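Local coordinates for protein glucosidase 2 subunit beta (Schizosaccharomyces pombe, PDB 4XQM) that recognises mannose-rich N-glycans through its MRH lectin domain as the non-catalytic subunit of endoplasmic reticulum glucosidase 2, which trims glucose from immature glycoproteins, at residues M7-I13 / N70-V75; G14-Y18 / F27-I31; C52-P56 / Q79-Y83. All blocks are in the same frame, centred on the assembly; numbering follows the deposited sequence.

Contact 1: residues M7-I13 / N70-V75; sequences METKREI and NEIVSV
Ile72, Thr9 and Asn70 bury the most surface where strand 8-13 crosses 71-75 (part of strand 71-77) at -45°, the axes 6.3 Å apart at closest. Both are extended except at Val73 (phi -77°, psi -45°), which forms a classic bulge with Ser74 opposite Lys86. Arg11 lies over Ile72 (CA-CA 6.3 Å) and Thr9 over Asn70 (6.2 Å). Ile72 (m, t) packs its CG1 3.9 Å from Thr9 CG2, while its CG2 lies 4.1 Å from Ile13 CD1, which also meets Val75 CG2 at 3.7 Å. Asn70 ND2 makes a weak hydrogen bond to Met7 SD (3.5 Å) and shares a water with Glu8 O; its OD1 is held by Ser89. The all-trans Arg11 side chain sends NH1 to Ile72 O (2.9 Å) and, weakly, to Val73 O (3.0 Å). A water accepts from Ile72 N (2.9 Å) and donates weakly to Lys10 O (3.3 Å). Such side-chain packing between crossed strands is characteristic of the flattened β-barrel of MRH domains.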
loop_
_atom_site.group_PDB
_atom_site.type_symbol
_atom_site.label_atom_id
_atom_site.label_comp_id
_atom_site.label_asym_id
_atom_site.label_seq_id
_atom_site.Cartn_x
_atom_site.Cartn_y
_atom_site.Cartn_z
ATOM N N MET A 7 1.985 0.055 11.579
ATOM C CA MET A 7 0.556 -0.241 11.591
ATOM C C MET A 7 0.178 -1.019 10.326
ATOM O O MET A 7 0.487 -0.596 9.204
ATOM C CB MET A 7 -0.232 1.057 11.674
ATOM C CG MET A 7 -1.732 0.895 11.768
ATOM S SD MET A 7 -2.519 2.508 11.991
ATOM C CE MET A 7 -1.749 3.082 13.496
ATOM N N GLU A 8 -0.466 -2.168 10.518
ATOM C CA GLU A 8 -0.770 -3.092 9.417
ATOM C C GLU A 8 -2.266 -3.185 9.113
ATOM O O GLU A 8 -3.088 -3.326 10.023
ATOM C CB GLU A 8 -0.239 -4.488 9.761
ATOM C CG GLU A 8 -0.721 -5.609 8.846
ATOM C CD GLU A 8 -0.291 -6.978 9.340
ATOM O OE1 GLU A 8 0.930 -7.210 9.466
ATOM O OE2 GLU A 8 -1.181 -7.815 9.620
ATOM N N THR A 9 -2.611 -3.129 7.826
ATOM C CA THR A 9 -3.983 -3.374 7.381
ATOM C C THR A 9 -3.944 -4.460 6.302
ATOM O O THR A 9 -3.093 -4.415 5.408
ATOM C CB THR A 9 -4.611 -2.102 6.791
ATOM O OG1 THR A 9 -4.520 -1.035 7.750
ATOM C CG2 THR A 9 -6.078 -2.326 6.442
ATOM N N LYS A 10 -4.847 -5.434 6.395
ATOM C CA LYS A 10 -4.897 -6.529 5.430
ATOM C C LYS A 10 -6.287 -6.642 4.819
ATOM O O LYS A 10 -7.306 -6.377 5.478
ATOM C CB LYS A 10 -4.537 -7.863 6.099
ATOM C CG LYS A 10 -3.095 -7.989 6.578
ATOM C CD LYS A 10 -2.867 -9.384 7.182
ATOM C CE LYS A 10 -4.068 -9.802 8.032
ATOM N NZ LYS A 10 -3.901 -11.126 8.696
ATOM N N ARG A 11 -6.332 -7.040 3.555
ATOM C CA ARG A 11 -7.603 -7.384 2.917
ATOM C C ARG A 11 -7.363 -8.371 1.796
ATOM O O ARG A 11 -6.413 -8.222 1.003
ATOM C CB ARG A 11 -8.311 -6.140 2.362
ATOM C CG ARG A 11 -9.667 -6.466 1.728
ATOM C CD ARG A 11 -10.410 -5.232 1.280
ATOM N NE ARG A 11 -11.585 -5.590 0.472
ATOM C CZ ARG A 11 -12.231 -4.750 -0.328
ATOM N NH1 ARG A 11 -11.827 -3.494 -0.425
ATOM N NH2 ARG A 11 -13.273 -5.179 -1.044
ATOM N N GLU A 12 -8.225 -9.379 1.719
ATOM C CA GLU A 12 -8.199 -10.272 0.571
ATOM C C GLU A 12 -8.991 -9.668 -0.581
ATOM O O GLU A 12 -10.166 -9.338 -0.426
ATOM C CB GLU A 12 -8.738 -11.658 0.918
ATOM C CG GLU A 12 -8.658 -12.627 -0.261
ATOM C CD GLU A 12 -9.936 -12.651 -1.101
ATOM O OE1 GLU A 12 -11.020 -12.879 -0.517
ATOM O OE2 GLU A 12 -9.860 -12.438 -2.341
ATOM N N ILE A 13 -8.320 -9.509 -1.721
ATOM C CA ILE A 13 -8.946 -9.040 -2.951
ATOM C C ILE A 13 -8.526 -9.940 -4.119
ATOM O O ILE A 13 -7.332 -10.102 -4.384
ATOM C CB ILE A 13 -8.538 -7.580 -3.268
ATOM C CG1 ILE A 13 -9.034 -6.639 -2.160
ATOM C CG2 ILE A 13 -9.080 -7.144 -4.634
ATOM C CD1 ILE A 13 -8.429 -5.215 -2.246
ATOM N N ASN A 70 -8.994 1.240 10.225
ATOM C CA ASN A 70 -8.104 0.867 9.117
ATOM C C ASN A 70 -8.809 -0.026 8.097
ATOM O O ASN A 70 -9.399 -1.047 8.459
ATOM C CB ASN A 70 -6.877 0.119 9.638
ATOM C CG ASN A 70 -5.946 0.996 10.427
ATOM O OD1 ASN A 70 -5.929 2.221 10.261
ATOM N ND2 ASN A 70 -5.137 0.375 11.279
ATOM N N GLU A 71 -8.731 0.356 6.827
ATOM C CA GLU A 71 -9.420 -0.361 5.762
ATOM C C GLU A 71 -8.698 -0.163 4.428
ATOM O O GLU A 71 -8.302 0.956 4.092
ATOM C CB GLU A 71 -10.858 0.161 5.654
ATOM C CG GLU A 71 -11.614 -0.296 4.411
ATOM C CD GLU A 71 -12.980 0.379 4.268
ATOM O OE1 GLU A 71 -13.719 0.021 3.322
ATOM O OE2 GLU A 71 -13.311 1.265 5.091
ATOM N N ILE A 72 -8.505 -1.253 3.684
ATOM C CA ILE A 72 -8.088 -1.134 2.292
ATOM C C ILE A 72 -9.373 -1.026 1.474
ATOM O O ILE A 72 -10.158 -1.974 1.411
ATOM C CB ILE A 72 -7.232 -2.339 1.845
ATOM C CG1 ILE A 72 -5.871 -2.314 2.557
ATOM C CG2 ILE A 72 -7.034 -2.356 0.325
ATOM C CD1 ILE A 72 -5.026 -3.579 2.316
ATOM N N VAL A 73 -9.600 0.153 0.900
ATOM C CA VAL A 73 -10.837 0.460 0.177
ATOM C C VAL A 73 -10.813 -0.178 -1.202
ATOM O O VAL A 73 -11.793 -0.787 -1.617
ATOM C CB VAL A 73 -11.051 1.989 0.072
ATOM C CG1 VAL A 73 -12.228 2.320 -0.840
ATOM C CG2 VAL A 73 -11.290 2.556 1.467
ATOM N N SER A 74 -9.686 -0.051 -1.904
ATOM C CA SER A 74 -9.539 -0.648 -3.231
ATOM C C SER A 74 -8.080 -0.833 -3.613
ATOM O O SER A 74 -7.206 -0.107 -3.128
ATOM C CB SER A 74 -10.243 0.207 -4.294
ATOM O OG SER A 74 -9.680 1.510 -4.372
ATOM N N VAL A 75 -7.835 -1.813 -4.480
ATOM C CA VAL A 75 -6.560 -1.943 -5.166
ATOM C C VAL A 75 -6.817 -1.905 -6.664
ATOM O O VAL A 75 -7.645 -2.666 -7.168
ATOM C CB VAL A 75 -5.839 -3.257 -4.803
ATOM C CG1 VAL A 75 -4.581 -3.416 -5.653
ATOM C CG2 VAL A 75 -5.497 -3.300 -3.315
HETATM O O HOH W 1 -5.225 -2.534 11.234
HETATM O O HOH W 2 -9.345 -3.803 4.883
#

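Contact 2: residues G14-Y18 / F27-I31; sequences GGYTY and FQDSI. With MAN (alpha-D-mannopyranose), chain B.
This is an antiparallel hairpin contact between strands 16-21 and 25-28, at the end that borders the mannose pocket of the MRH domain. Tyr18 and Gln28 form a non-hydrogen-bonded pair (CA-CA 4.6 Å) with side chains on the same face of the sheet, and Tyr18 CA makes a CH...O contact with Phe27 O at 3.4 Å. Beyond this pair, Asp29 N donates to Thr17 O (2.8 Å), and the m rotamer of Asp29 returns OD1 to Thr17 N (2.8 Å, nearly linear). One water joins Gly15 O, Thr17 OG1 and Asp29 OD1; another bridges Thr17 O and Asp29 O. Residues Gln28 to Ile31 form a type II' turn, with Asp29 at phi 49°, psi -126°, closed by Ile31 N to Gln28 O and Gln28 N to Ile31 O, both 2.9 Å. At Gly15 (phi 97°, psi -20°) a CB would jam against the preceding carbonyl O, which calls for glycine. Gln28, extended with chi1 and chi2 t, lays its amide carbon over one face of the Tyr16 ring, and its CG lies 3.4 Å from Tyr16 CD1. Its NE2 donates to Tyr18 OH (3.0 Å) and to mannose O3 (3.1 Å), while its OE1 accepts from mannose O2 (2.6 Å). Tyr16 OH is hydrogen-bonded to mannose O1 (3.0 Å); Arg58, Glu77 and Tyr83 also hydrogen-bond the sugar. In the assigned orientation both N-H groups of NE2 are used, so one side chain meets O2 as a donor and O3 as an acceptor, adjacent hydroxyls that include the axial O2 distinguishing mannose from glucose.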
loop_
_atom_site.group_PDB
_atom_site.type_symbol
_atom_site.label_atom_id
_atom_site.label_comp_id
_atom_site.label_asym_id
_atom_site.label_seq_id
_atom_site.Cartn_x
_atom_site.Cartn_y
_atom_site.Cartn_z
ATOM N N GLY A 14 -9.507 -10.518 -4.808
ATOM C CA GLY A 14 -9.231 -11.333 -5.981
ATOM C C GLY A 14 -8.335 -12.534 -5.711
ATOM O O GLY A 14 -7.629 -12.992 -6.619
ATOM N N GLY A 15 -8.356 -13.039 -4.477
ATOM C CA GLY A 15 -7.540 -14.191 -4.122
ATOM C C GLY A 15 -6.235 -13.808 -3.449
ATOM O O GLY A 15 -5.629 -14.640 -2.757
ATOM N N TYR A 16 -5.806 -12.559 -3.634
ATOM C CA TYR A 16 -4.571 -12.080 -3.017
ATOM C C TYR A 16 -4.815 -11.523 -1.628
ATOM O O TYR A 16 -5.800 -10.818 -1.391
ATOM C CB TYR A 16 -3.966 -10.924 -3.815
ATOM C CG TYR A 16 -3.708 -11.161 -5.283
ATOM C CD1 TYR A 16 -2.646 -11.947 -5.712
ATOM C CD2 TYR A 16 -4.499 -10.547 -6.247
ATOM C CE1 TYR A 16 -2.394 -12.126 -7.066
ATOM C CE2 TYR A 16 -4.255 -10.721 -7.597
ATOM C CZ TYR A 16 -3.204 -11.513 -7.999
ATOM O OH TYR A 16 -2.971 -11.688 -9.342
ATOM N N THR A 17 -3.898 -11.805 -0.713
ATOM C CA THR A 17 -3.908 -11.108 0.565
ATOM C C THR A 17 -3.017 -9.874 0.454
ATOM O O THR A 17 -1.787 -9.976 0.393
ATOM C CB THR A 17 -3.422 -11.994 1.726
ATOM O OG1 THR A 17 -4.294 -13.124 1.875
ATOM C CG2 THR A 17 -3.447 -11.196 3.005
ATOM N N TYR A 18 -3.640 -8.700 0.416
ATOM C CA TYR A 18 -2.879 -7.457 0.394
ATOM C C TYR A 18 -2.601 -7.018 1.816
ATOM O O TYR A 18 -3.483 -7.083 2.677
ATOM C CB TYR A 18 -3.645 -6.369 -0.362
ATOM C CG TYR A 18 -3.622 -6.548 -1.865
ATOM C CD1 TYR A 18 -2.527 -6.132 -2.621
ATOM C CD2 TYR A 18 -4.691 -7.134 -2.530
ATOM C CE1 TYR A 18 -2.499 -6.305 -4.006
ATOM C CE2 TYR A 18 -4.680 -7.303 -3.917
ATOM C CZ TYR A 18 -3.589 -6.879 -4.647
ATOM O OH TYR A 18 -3.569 -7.047 -6.013
ATOM N N PHE A 27 2.718 -5.741 0.653
ATOM C CA PHE A 27 2.794 -7.079 0.046
ATOM C C PHE A 27 1.496 -7.519 -0.623
ATOM O O PHE A 27 0.390 -7.076 -0.256
ATOM C CB PHE A 27 3.162 -8.146 1.080
ATOM C CG PHE A 27 4.545 -8.005 1.639
ATOM C CD1 PHE A 27 4.766 -7.209 2.751
ATOM C CD2 PHE A 27 5.606 -8.696 1.078
ATOM C CE1 PHE A 27 6.039 -7.076 3.285
ATOM C CE2 PHE A 27 6.888 -8.564 1.606
ATOM C CZ PHE A 27 7.096 -7.752 2.707
ATOM N N GLN A 28 1.648 -8.415 -1.596
ATOM C CA GLN A 28 0.537 -9.100 -2.241
ATOM C C GLN A 28 0.872 -10.577 -2.095
ATOM O O GLN A 28 1.802 -11.057 -2.760
ATOM C CB GLN A 28 0.487 -8.723 -3.721
ATOM C CG GLN A 28 -0.597 -9.438 -4.537
ATOM C CD GLN A 28 -0.309 -9.375 -6.012
ATOM O OE1 GLN A 28 0.697 -9.922 -6.475
ATOM N NE2 GLN A 28 -1.184 -8.708 -6.767
ATOM N N ASP A 29 0.138 -11.282 -1.230
ATOM C CA ASP A 29 0.567 -12.604 -0.756
ATOM C C ASP A 29 2.023 -12.477 -0.293
ATOM O O ASP A 29 2.322 -11.584 0.506
ATOM C CB ASP A 29 0.355 -13.683 -1.828
ATOM C CG ASP A 29 -1.114 -13.932 -2.108
ATOM O OD1 ASP A 29 -1.922 -13.750 -1.164
ATOM O OD2 ASP A 29 -1.461 -14.328 -3.253
ATOM N N SER A 30 2.931 -13.311 -0.796
ATOM C CA SER A 30 4.335 -13.200 -0.371
ATOM C C SER A 30 5.202 -12.303 -1.266
ATOM O O SER A 30 6.425 -12.230 -1.093
ATOM C CB SER A 30 4.965 -14.586 -0.239
ATOM O OG SER A 30 4.417 -15.249 0.887
ATOM N N ILE A 31 4.573 -11.615 -2.212
ATOM C CA ILE A 31 5.297 -10.758 -3.142
ATOM C C ILE A 31 5.447 -9.330 -2.603
ATOM O O ILE A 31 4.459 -8.714 -2.189
ATOM C CB ILE A 31 4.586 -10.723 -4.513
ATOM C CG1 ILE A 31 4.415 -12.143 -5.066
ATOM C CG2 ILE A 31 5.366 -9.850 -5.492
ATOM C CD1 ILE A 31 3.597 -12.198 -6.358
HETATM C C1 MAN B . 0.995 -11.444 -10.202
HETATM C C2 MAN B . 0.564 -10.336 -9.439
HETATM C C3 MAN B . -0.115 -9.386 -10.436
HETATM C C4 MAN B . 0.824 -9.109 -11.647
HETATM C C5 MAN B . 1.215 -10.442 -12.304
HETATM C C6 MAN B . 2.267 -10.295 -13.379
HETATM O O1 MAN B . -0.271 -11.783 -10.685
HETATM O O2 MAN B . 1.675 -9.725 -8.892
HETATM O O3 MAN B . -0.522 -8.205 -9.796
HETATM O O4 MAN B . 0.165 -8.331 -12.607
HETATM O O5 MAN B . 1.804 -11.244 -11.291
HETATM O O6 MAN B . 2.310 -11.526 -14.109
HETATM O O HOH W 3 -4.422 -15.045 -0.283
HETATM O O HOH W 4 0.478 -10.495 2.189
#

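Contact 3: residues C52-P56 / Q79-Y83; sequences CWNGP and QKCEY. With MAN (alpha-D-mannopyranose), chain B.
A disulfide ties two type II β turns together beside the mannose pocket of this MRH lectin domain: Cys52 to Gly55, closed by Gly55 N to Cys52 O (2.9 Å), and Gln79 to Glu82, closed by Glu82 N to Gln79 O (3.0 Å). After Gln79, Lys80 (phi -52°, psi 124°) lies opposite Gly55, CA-CA 6.1 Å, and its aliphatic chain crosses the first turn, with CD 3.6 Å from Trp53 O and 4.0 Å from Gly55 CA; a side chain at Gly55 would clash there. Lys80 O meets Pro56 CD at 3.3 Å. Cys81, with positive phi (65°) and chi1 m, bonds its SG to SG of Cys52 (chi1 t) at 2.0 Å, chi3 74°, and its CB packs 4.1 Å from Pro56 CG. Both sulfurs border the sugar, Cys81 SG 3.8 Å from mannose C4 and Cys52 SG 3.9 Å from C6. Glu82 CG reaches Pro56 CG at 4.2 Å. Tyr83, also hydrogen-bonded to Arg58, donates from OH to mannose O3 at 2.7 Å.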
loop_
_atom_site.group_PDB
_atom_site.type_symbol
_atom_site.label_atom_id
_atom_site.label_comp_id
_atom_site.label_asym_id
_atom_site.label_seq_id
_atom_site.Cartn_x
_atom_site.Cartn_y
_atom_site.Cartn_z
ATOM N N CYS A 52 8.786 -8.349 -12.126
ATOM C CA CYS A 52 7.491 -8.649 -12.705
ATOM C C CYS A 52 7.679 -9.108 -14.147
ATOM O O CYS A 52 8.271 -8.399 -14.965
ATOM C CB CYS A 52 6.640 -7.378 -12.669
ATOM S SG CYS A 52 5.001 -7.482 -13.406
ATOM N N TRP A 53 7.183 -10.302 -14.454
ATOM C CA TRP A 53 7.293 -10.842 -15.806
ATOM C C TRP A 53 6.713 -9.855 -16.814
ATOM O O TRP A 53 5.525 -9.521 -16.743
ATOM C CB TRP A 53 6.514 -12.150 -15.892
ATOM C CG TRP A 53 6.795 -12.981 -17.105
ATOM C CD1 TRP A 53 7.821 -12.838 -17.992
ATOM C CD2 TRP A 53 6.026 -14.098 -17.559
ATOM N NE1 TRP A 53 7.733 -13.806 -18.977
ATOM C CE2 TRP A 53 6.628 -14.591 -18.726
ATOM C CE3 TRP A 53 4.870 -14.732 -17.074
ATOM C CZ2 TRP A 53 6.139 -15.691 -19.419
ATOM C CZ3 TRP A 53 4.376 -15.820 -17.760
ATOM C CH2 TRP A 53 5.005 -16.290 -18.924
ATOM N N ASN A 54 7.562 -9.390 -17.735
ATOM C CA ASN A 54 7.150 -8.472 -18.804
ATOM C C ASN A 54 6.675 -7.115 -18.293
ATOM O O ASN A 54 5.976 -6.380 -18.995
ATOM C CB ASN A 54 6.096 -9.124 -19.707
ATOM C CG ASN A 54 6.691 -10.213 -20.574
ATOM O OD1 ASN A 54 7.821 -10.083 -21.052
ATOM N ND2 ASN A 54 5.937 -11.299 -20.776
ATOM N N GLY A 55 7.087 -6.774 -17.079
ATOM C CA GLY A 55 6.662 -5.517 -16.485
ATOM C C GLY A 55 7.755 -4.859 -15.683
ATOM O O GLY A 55 8.901 -5.329 -15.651
ATOM N N PRO A 56 7.411 -3.759 -15.008
ATOM C CA PRO A 56 8.364 -3.038 -14.168
ATOM C C PRO A 56 8.498 -3.722 -12.822
ATOM O O PRO A 56 7.567 -4.424 -12.424
ATOM C CB PRO A 56 7.677 -1.678 -13.976
ATOM C CG PRO A 56 6.197 -2.011 -14.000
ATOM C CD PRO A 56 6.098 -3.090 -15.067
ATOM N N GLN A 79 -2.003 -0.342 -14.745
ATOM C CA GLN A 79 -0.833 -0.708 -15.538
ATOM C C GLN A 79 -0.177 -1.886 -14.843
ATOM O O GLN A 79 -0.155 -1.931 -13.614
ATOM C CB GLN A 79 0.159 0.458 -15.634
ATOM C CG GLN A 79 -0.294 1.616 -16.515
ATOM C CD GLN A 79 -1.458 2.396 -15.926
ATOM O OE1 GLN A 79 -1.322 3.061 -14.894
ATOM N NE2 GLN A 79 -2.614 2.316 -16.581
ATOM N N LYS A 80 0.350 -2.833 -15.619
ATOM C CA LYS A 80 0.951 -4.043 -15.053
ATOM C C LYS A 80 1.998 -3.713 -13.986
ATOM O O LYS A 80 2.936 -2.933 -14.226
ATOM C CB LYS A 80 1.579 -4.909 -16.151
ATOM C CG LYS A 80 2.186 -6.206 -15.633
ATOM C CD LYS A 80 2.983 -6.936 -16.733
ATOM C CE LYS A 80 2.085 -7.370 -17.891
ATOM N NZ LYS A 80 1.236 -8.564 -17.559
ATOM N N CYS A 81 1.785 -4.275 -12.795
ATOM C CA CYS A 81 2.703 -4.177 -11.659
ATOM C C CYS A 81 2.890 -2.773 -11.098
ATOM O O CYS A 81 3.875 -2.486 -10.406
ATOM C CB CYS A 81 4.028 -4.889 -11.965
ATOM S SG CYS A 81 3.783 -6.676 -11.975
ATOM N N GLU A 82 1.911 -1.915 -11.372
ATOM C CA GLU A 82 1.812 -0.611 -10.734
ATOM C C GLU A 82 0.480 -0.615 -9.981
ATOM O O GLU A 82 -0.583 -0.692 -10.599
ATOM C CB GLU A 82 1.848 0.508 -11.791
ATOM C CG GLU A 82 3.074 0.488 -12.717
ATOM C CD GLU A 82 3.007 1.537 -13.829
ATOM O OE1 GLU A 82 2.344 2.584 -13.636
ATOM O OE2 GLU A 82 3.616 1.316 -14.902
ATOM N N TYR A 83 0.531 -0.554 -8.652
ATOM C CA TYR A 83 -0.668 -0.728 -7.852
ATOM C C TYR A 83 -1.109 0.597 -7.237
ATOM O O TYR A 83 -0.297 1.316 -6.652
ATOM C CB TYR A 83 -0.409 -1.755 -6.750
ATOM C CG TYR A 83 0.088 -3.078 -7.296
ATOM C CD1 TYR A 83 1.440 -3.269 -7.588
ATOM C CD2 TYR A 83 -0.794 -4.119 -7.546
ATOM C CE1 TYR A 83 1.897 -4.477 -8.106
ATOM C CE2 TYR A 83 -0.354 -5.332 -8.065
ATOM C CZ TYR A 83 0.996 -5.502 -8.342
ATOM O OH TYR A 83 1.450 -6.701 -8.858
HETATM C C1 MAN B . 0.995 -11.444 -10.202
HETATM C C2 MAN B . 0.564 -10.336 -9.439
HETATM C C3 MAN B . -0.115 -9.386 -10.436
HETATM C C4 MAN B . 0.824 -9.109 -11.647
HETATM C C5 MAN B . 1.215 -10.442 -12.304
HETATM C C6 MAN B . 2.267 -10.295 -13.379
HETATM O O1 MAN B . -0.271 -11.783 -10.685
HETATM O O2 MAN B . 1.675 -9.725 -8.892
HETATM O O3 MAN B . -0.522 -8.205 -9.796
HETATM O O4 MAN B . 0.165 -8.331 -12.607
HETATM O O5 MAN B . 1.804 -11.244 -11.291
HETATM O O6 MAN B . 2.310 -11.526 -14.109
HETATM O O HOH W 5 3.222 -10.880 -16.648
#

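Contacts 2 and 3, their centres about 15 Å apart, supply five of the seven residues of the mannose pocket: Tyr16 and Gln28 from the hairpin, Cys52, Cys81 and Tyr83 from the disulfide-linked turns; Arg58 and Glu77 complete it. They touch where Gln28 NE2 lies 3.7 Å from Tyr83 CE2, and both residues bind O3 of the sugar. Contact 1 lies farther from the sugar, its centre about 11 Å from that of contact 2 and about 20 Å from that of contact 3. The side chain of Val75 is about 8 Å from the bound mannose. Tyr18 joins contacts 1 and 2, with its N 2.9 Å from Arg11 O, a probable hydrogen bond, and its CZ 3.7 Å from Val75 CG1. Val75 CG1 also packs 4.3 Å from Tyr83 CD2.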